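Local coordinates for protein transcriptional regulator (Rhodococcus sp., PDB 2O0Y) that probably binds DNA and regulates transcription as a member of the IclR family, with a winged helix-turn-helix domain, at residues D27-F32 with S66-R71; T23-L28 with A60-R65. One frame throughout, in Å; residues are numbered along the deposited sequence.

Contact 1 (D27-F32 with S66-R71); sequences DLLELF and SVLTSR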
loop_
_atom_site.group_PDB
_atom_site.type_symbol
_atom_site.label_atom_id
_atom_site.label_comp_id
_atom_site.label_asym_id
_atom_site.label_seq_id
_atom_site.Cartn_x
_atom_site.Cartn_y
_atom_site.Cartn_z
ATOM N N ASP B 27 12.360 -16.185 10.772
ATOM C CA ASP B 27 13.300 -16.715 9.797
ATOM C C ASP B 27 12.650 -17.010 8.428
ATOM O O ASP B 27 13.278 -16.891 7.341
ATOM C CB ASP B 27 13.967 -18.013 10.369
ATOM C CG ASP B 27 14.843 -17.734 11.547
ATOM O OD1 ASP B 27 15.155 -16.536 11.812
ATOM O OD2 ASP B 27 15.210 -18.702 12.266
ATOM N N LEU B 28 11.400 -17.451 8.463
ATOM C CA LEU B 28 10.674 -17.771 7.212
ATOM C C LEU B 28 10.303 -16.487 6.492
ATOM O O LEU B 28 10.531 -16.364 5.299
ATOM C CB LEU B 28 9.372 -18.586 7.519
ATOM C CG LEU B 28 9.670 -20.030 7.975
ATOM C CD1 LEU B 28 8.373 -20.686 8.558
ATOM C CD2 LEU B 28 10.102 -20.877 6.718
ATOM N N LEU B 29 9.766 -15.507 7.223
ATOM C CA LEU B 29 9.393 -14.232 6.597
ATOM C C LEU B 29 10.601 -13.518 6.029
ATOM O O LEU B 29 10.534 -12.853 5.005
ATOM C CB LEU B 29 8.723 -13.361 7.650
ATOM C CG LEU B 29 7.337 -13.797 8.127
ATOM C CD1 LEU B 29 6.877 -12.957 9.330
ATOM C CD2 LEU B 29 6.374 -13.577 6.925
ATOM N N GLU B 30 11.730 -13.658 6.689
ATOM C CA GLU B 30 12.973 -13.049 6.153
ATOM C C GLU B 30 13.380 -13.553 4.790
ATOM O O GLU B 30 14.179 -12.918 4.093
ATOM C CB GLU B 30 14.114 -13.302 7.133
ATOM C CG GLU B 30 13.928 -12.569 8.441
ATOM C CD GLU B 30 14.377 -11.136 8.380
ATOM O OE1 GLU B 30 14.899 -10.703 7.309
ATOM O OE2 GLU B 30 14.205 -10.427 9.397
ATOM N N LEU B 31 12.852 -14.703 4.363
ATOM C CA LEU B 31 13.251 -15.215 3.038
ATOM C C LEU B 31 12.457 -14.497 1.919
ATOM O O LEU B 31 12.749 -14.638 0.764
ATOM C CB LEU B 31 12.946 -16.741 2.945
ATOM C CG LEU B 31 13.883 -17.610 3.793
ATOM C CD1 LEU B 31 13.335 -19.066 3.818
ATOM C CD2 LEU B 31 15.271 -17.523 3.195
ATOM N N PHE B 32 11.411 -13.768 2.260
ATOM C CA PHE B 32 10.678 -12.966 1.268
ATOM C C PHE B 32 11.305 -11.611 1.124
ATOM O O PHE B 32 11.434 -10.845 2.128
ATOM C CB PHE B 32 9.184 -12.811 1.675
ATOM C CG PHE B 32 8.445 -14.152 1.724
ATOM C CD1 PHE B 32 8.612 -14.984 2.805
ATOM C CD2 PHE B 32 7.637 -14.581 0.649
ATOM C CE1 PHE B 32 7.988 -16.243 2.870
ATOM C CE2 PHE B 32 6.992 -15.833 0.683
ATOM C CZ PHE B 32 7.142 -16.682 1.756
ATOM N N SER B 66 -3.523 -15.560 7.165
ATOM C CA SER B 66 -3.300 -14.649 6.009
ATOM C C SER B 66 -1.995 -13.913 6.007
ATOM O O SER B 66 -1.845 -12.954 5.251
ATOM C CB SER B 66 -4.474 -13.693 5.825
ATOM O OG SER B 66 -5.579 -14.480 5.397
ATOM N N VAL B 67 -1.029 -14.384 6.786
ATOM C CA VAL B 67 0.357 -13.838 6.810
ATOM C C VAL B 67 1.006 -14.310 5.542
ATOM O O VAL B 67 1.843 -13.616 5.005
ATOM C CB VAL B 67 1.123 -14.325 8.123
ATOM C CG1 VAL B 67 2.690 -14.374 8.004
ATOM C CG2 VAL B 67 0.670 -13.527 9.367
ATOM N N LEU B 68 0.666 -15.530 5.082
ATOM C CA LEU B 68 1.153 -15.988 3.795
ATOM C C LEU B 68 -0.060 -16.386 2.996
ATOM O O LEU B 68 -1.120 -16.597 3.590
ATOM C CB LEU B 68 2.037 -17.213 3.938
ATOM C CG LEU B 68 3.374 -17.035 4.622
ATOM C CD1 LEU B 68 4.086 -18.432 4.592
ATOM C CD2 LEU B 68 4.293 -16.011 3.924
ATOM N N THR B 69 0.063 -16.423 1.670
ATOM C CA THR B 69 -0.993 -16.955 0.787
ATOM C C THR B 69 -0.425 -17.994 -0.148
ATOM O O THR B 69 0.639 -17.763 -0.701
ATOM C CB THR B 69 -1.468 -15.837 -0.118
ATOM O OG1 THR B 69 -2.054 -14.888 0.727
ATOM C CG2 THR B 69 -2.509 -16.288 -1.061
ATOM N N SER B 70 -1.108 -19.131 -0.288
ATOM C CA SER B 70 -0.674 -20.235 -1.134
ATOM C C SER B 70 -1.106 -19.878 -2.529
ATOM O O SER B 70 -2.297 -19.642 -2.730
ATOM C CB SER B 70 -1.484 -21.501 -0.731
ATOM O OG SER B 70 -0.958 -22.655 -1.342
ATOM N N ARG B 71 -0.201 -19.852 -3.508
ATOM C CA ARG B 71 -0.599 -19.523 -4.884
ATOM C C ARG B 71 -0.751 -20.773 -5.778
ATOM O O ARG B 71 -0.286 -21.857 -5.440
ATOM C CB ARG B 71 0.400 -18.593 -5.518
ATOM C CG ARG B 71 0.637 -17.311 -4.723
ATOM C CD ARG B 71 1.987 -16.785 -5.048
ATOM N NE ARG B 71 2.212 -16.720 -6.491
ATOM C CZ ARG B 71 2.072 -15.621 -7.232
ATOM N NH1 ARG B 71 1.688 -14.464 -6.673
ATOM N NH2 ARG B 71 2.317 -15.683 -8.537
#
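With CG anti to the carbonyl carbon in Leu29, Phe32 and Leu68 (chi1 -70°, -63° and -68°), each side chain leans back beside its own backbone N, and the three ends converge. Of the two Val67 branches, CG1, anti to the backbone N and beside the carbonyl carbon, is the one that meets Leu29. Leu29 CD2 lies 3.9 Å from Val67 CG1, the two side chains crossing at about a right angle. The same Leu29 CD2 stands more loosely, 4.4 Å, from Leu68 CD2. That Leu68 methyl reaches the far end of the Phe32 ring, 3.6 Å from CZ and 3.8 Å from CE1, approaching it obliquely. A type I turn from Leu29 to Phe32, closed by Phe32 N to Leu29 O at 3.0 Å, carries Phe32 to where its ring meets Leu68; Leu29 O lies in plane at the ring edge. No hydrogen bond crosses; all four touching residues are buried. Leu44 and Leu78 also pack on Phe32, while Trp85 of the second subunit packs on Leu29. Leu29 and the turn after it thus pack on Val67 and Leu68, where the chain enters strand 68-70, the packing of helix against wing in a winged helix-turn-helix domain.

Contact 2 (T23-L28 with A60-R65); sequences TRVIDL and ATMCAR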
loop_
_atom_site.group_PDB
_atom_site.type_symbol
_atom_site.label_atom_id
_atom_site.label_comp_id
_atom_site.label_asym_id
_atom_site.label_seq_id
_atom_site.Cartn_x
_atom_site.Cartn_y
_atom_site.Cartn_z
ATOM N N THR B 23 10.912 -17.248 16.462
ATOM C CA THR B 23 12.147 -17.098 15.654
ATOM C C THR B 23 12.052 -17.776 14.288
ATOM O O THR B 23 12.571 -17.281 13.283
ATOM C CB THR B 23 13.309 -17.768 16.390
ATOM O OG1 THR B 23 13.515 -17.028 17.566
ATOM C CG2 THR B 23 14.590 -17.676 15.564
ATOM N N ARG B 24 11.429 -18.959 14.264
ATOM C CA ARG B 24 11.224 -19.675 13.043
ATOM C C ARG B 24 10.266 -18.915 12.132
ATOM O O ARG B 24 10.449 -18.885 10.940
ATOM C CB ARG B 24 10.663 -21.077 13.368
ATOM C CG ARG B 24 11.796 -21.976 14.019
ATOM C CD ARG B 24 11.206 -23.208 14.651
ATOM N NE ARG B 24 12.306 -24.084 15.064
ATOM C CZ ARG B 24 12.151 -25.282 15.600
ATOM N NH1 ARG B 24 10.936 -25.762 15.782
ATOM N NH2 ARG B 24 13.216 -25.982 15.933
ATOM N N VAL B 25 9.207 -18.338 12.673
ATOM C CA VAL B 25 8.310 -17.536 11.864
ATOM C C VAL B 25 9.054 -16.344 11.262
ATOM O O VAL B 25 8.939 -16.048 10.106
ATOM C CB VAL B 25 7.090 -17.068 12.710
ATOM C CG1 VAL B 25 6.236 -16.177 11.905
ATOM C CG2 VAL B 25 6.272 -18.327 13.120
ATOM N N ILE B 26 9.808 -15.636 12.074
ATOM C CA ILE B 26 10.672 -14.562 11.556
ATOM C C ILE B 26 11.668 -15.072 10.515
ATOM O O ILE B 26 11.851 -14.430 9.466
ATOM C CB ILE B 26 11.366 -13.811 12.734
ATOM C CG1 ILE B 26 10.300 -13.200 13.661
ATOM C CG2 ILE B 26 12.333 -12.720 12.211
ATOM C CD1 ILE B 26 10.891 -12.732 15.068
ATOM N N ASP B 27 12.360 -16.185 10.772
ATOM C CA ASP B 27 13.300 -16.715 9.797
ATOM C C ASP B 27 12.650 -17.010 8.428
ATOM O O ASP B 27 13.278 -16.891 7.341
ATOM C CB ASP B 27 13.967 -18.013 10.369
ATOM C CG ASP B 27 14.843 -17.734 11.547
ATOM O OD1 ASP B 27 15.155 -16.536 11.812
ATOM O OD2 ASP B 27 15.210 -18.702 12.266
ATOM N N LEU B 28 11.400 -17.451 8.463
ATOM C CA LEU B 28 10.674 -17.771 7.212
ATOM C C LEU B 28 10.303 -16.487 6.492
ATOM O O LEU B 28 10.531 -16.364 5.299
ATOM C CB LEU B 28 9.372 -18.586 7.519
ATOM C CG LEU B 28 9.670 -20.030 7.975
ATOM C CD1 LEU B 28 8.373 -20.686 8.558
ATOM C CD2 LEU B 28 10.102 -20.877 6.718
ATOM N N ALA B 60 1.252 -23.582 7.470
ATOM C CA ALA B 60 -0.174 -23.791 7.710
ATOM C C ALA B 60 -0.783 -22.716 8.640
ATOM O O ALA B 60 -1.786 -22.080 8.287
ATOM C CB ALA B 60 -0.410 -25.167 8.264
ATOM N N THR B 61 -0.187 -22.513 9.822
ATOM C CA THR B 61 -0.672 -21.488 10.753
ATOM C C THR B 61 -0.618 -20.093 10.121
ATOM O O THR B 61 -1.561 -19.308 10.250
ATOM C CB THR B 61 0.143 -21.462 12.089
ATOM O OG1 THR B 61 -0.094 -22.680 12.789
ATOM C CG2 THR B 61 -0.386 -20.357 12.995
HETATM N N MSE B 62 0.486 -19.790 9.439
HETATM C CA MSE B 62 0.663 -18.502 8.710
HETATM C C MSE B 62 -0.361 -18.258 7.624
HETATM O O MSE B 62 -0.915 -17.143 7.523
HETATM C CB MSE B 62 2.107 -18.463 8.136
HETATM C CG MSE B 62 3.118 -18.326 9.249
HETATM SE SE MSE B 62 4.987 -18.776 8.710
HETATM C CE MSE B 62 5.478 -16.969 7.898
ATOM N N CYS B 63 -0.671 -19.300 6.831
ATOM C CA CYS B 63 -1.689 -19.188 5.785
ATOM C C CYS B 63 -3.071 -19.020 6.459
ATOM O O CYS B 63 -3.853 -18.184 6.051
ATOM C CB CYS B 63 -1.716 -20.453 4.912
ATOM S SG CYS B 63 -0.437 -20.442 3.684
ATOM N N ALA B 64 -3.359 -19.810 7.501
ATOM C CA ALA B 64 -4.630 -19.682 8.187
ATOM C C ALA B 64 -4.855 -18.259 8.672
ATOM O O ALA B 64 -5.964 -17.786 8.737
ATOM C CB ALA B 64 -4.703 -20.649 9.345
ATOM N N ARG B 65 -3.776 -17.580 9.019
ATOM C CA ARG B 65 -3.875 -16.225 9.517
ATOM C C ARG B 65 -3.670 -15.140 8.426
ATOM O O ARG B 65 -3.620 -13.953 8.747
ATOM C CB ARG B 65 -2.822 -16.024 10.606
ATOM C CG ARG B 65 -3.137 -14.894 11.537
ATOM C CD ARG B 65 -4.345 -15.244 12.521
ATOM N NE ARG B 65 -4.598 -14.025 13.269
ATOM C CZ ARG B 65 -4.199 -13.795 14.508
ATOM N NH1 ARG B 65 -3.547 -14.743 15.211
ATOM N NH2 ARG B 65 -4.473 -12.623 15.053
#
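Apolar packing joins the segments 23-28 and 60-65 through one long side chain, selenomethionine Met62, which extends from helix 52-64 to Val25 and Leu28 on helix 18-29. Its CG is anti to the carbonyl carbon and its chain runs on extended (chi2 164°) before bending at chi3, 83°, which turns CE aside from the line of the chain. The bend gives the last two atoms different partners. SE lies 3.9 Å from Leu28 CD1, the side chains meeting at a slant, whereas CE is 4.2 Å from Val25 CG1 and the Val25 and Met62 side chains slide past each other in opposite directions. The backbones stay well apart, Val25 CA to Met62 CA being 8.3 Å. Leu58, one turn earlier on helix 52-64, also touches Val25 and Leu28, and Leu44 of helix 41-48 packs on Leu28. These are the three helices of the helix-turn-helix domain: 41-48 and 52-64 form the helix-turn-helix pair, and 18-29 packs against both. Backbone hydrogen bonds run within each helix, with Leu28 N to Arg24 O at 3.0 Å and Ala64 N to Ala60 O at 2.9 Å; none joins the two segments. Charged contacts lead to the second subunit instead. Asp27 OD1 forms a salt bridge with Arg65 NH2 of that subunit, and Arg65 NH2 of this chain pairs with Asp27 and Glu30 there.

Overall arrangement
Contacts 1 and 2 lie about 7 Å apart, centre to centre; their segments overlap at Asp27 and Leu28, of which Leu28 makes its contact in contact 2. Met62 ties them together: its CE is 3.6 Å from Leu29 CD2 and 3.9 Å from Leu68 CD1, so that the same methyl group packs against side chains from both segments of contact 1. Helix 52-64 is followed, after a short turn with a Schellman motif at Ser66, by strand 68-70, and Val67 N probably donates a hydrogen bond to Met62 O, 2.9 Å away. Helix 18-29 thus faces helix 52-64 in contact 2, and its last residues and the following turn face Val67 and Leu68 in contact 1. Both contacts touch the second subunit.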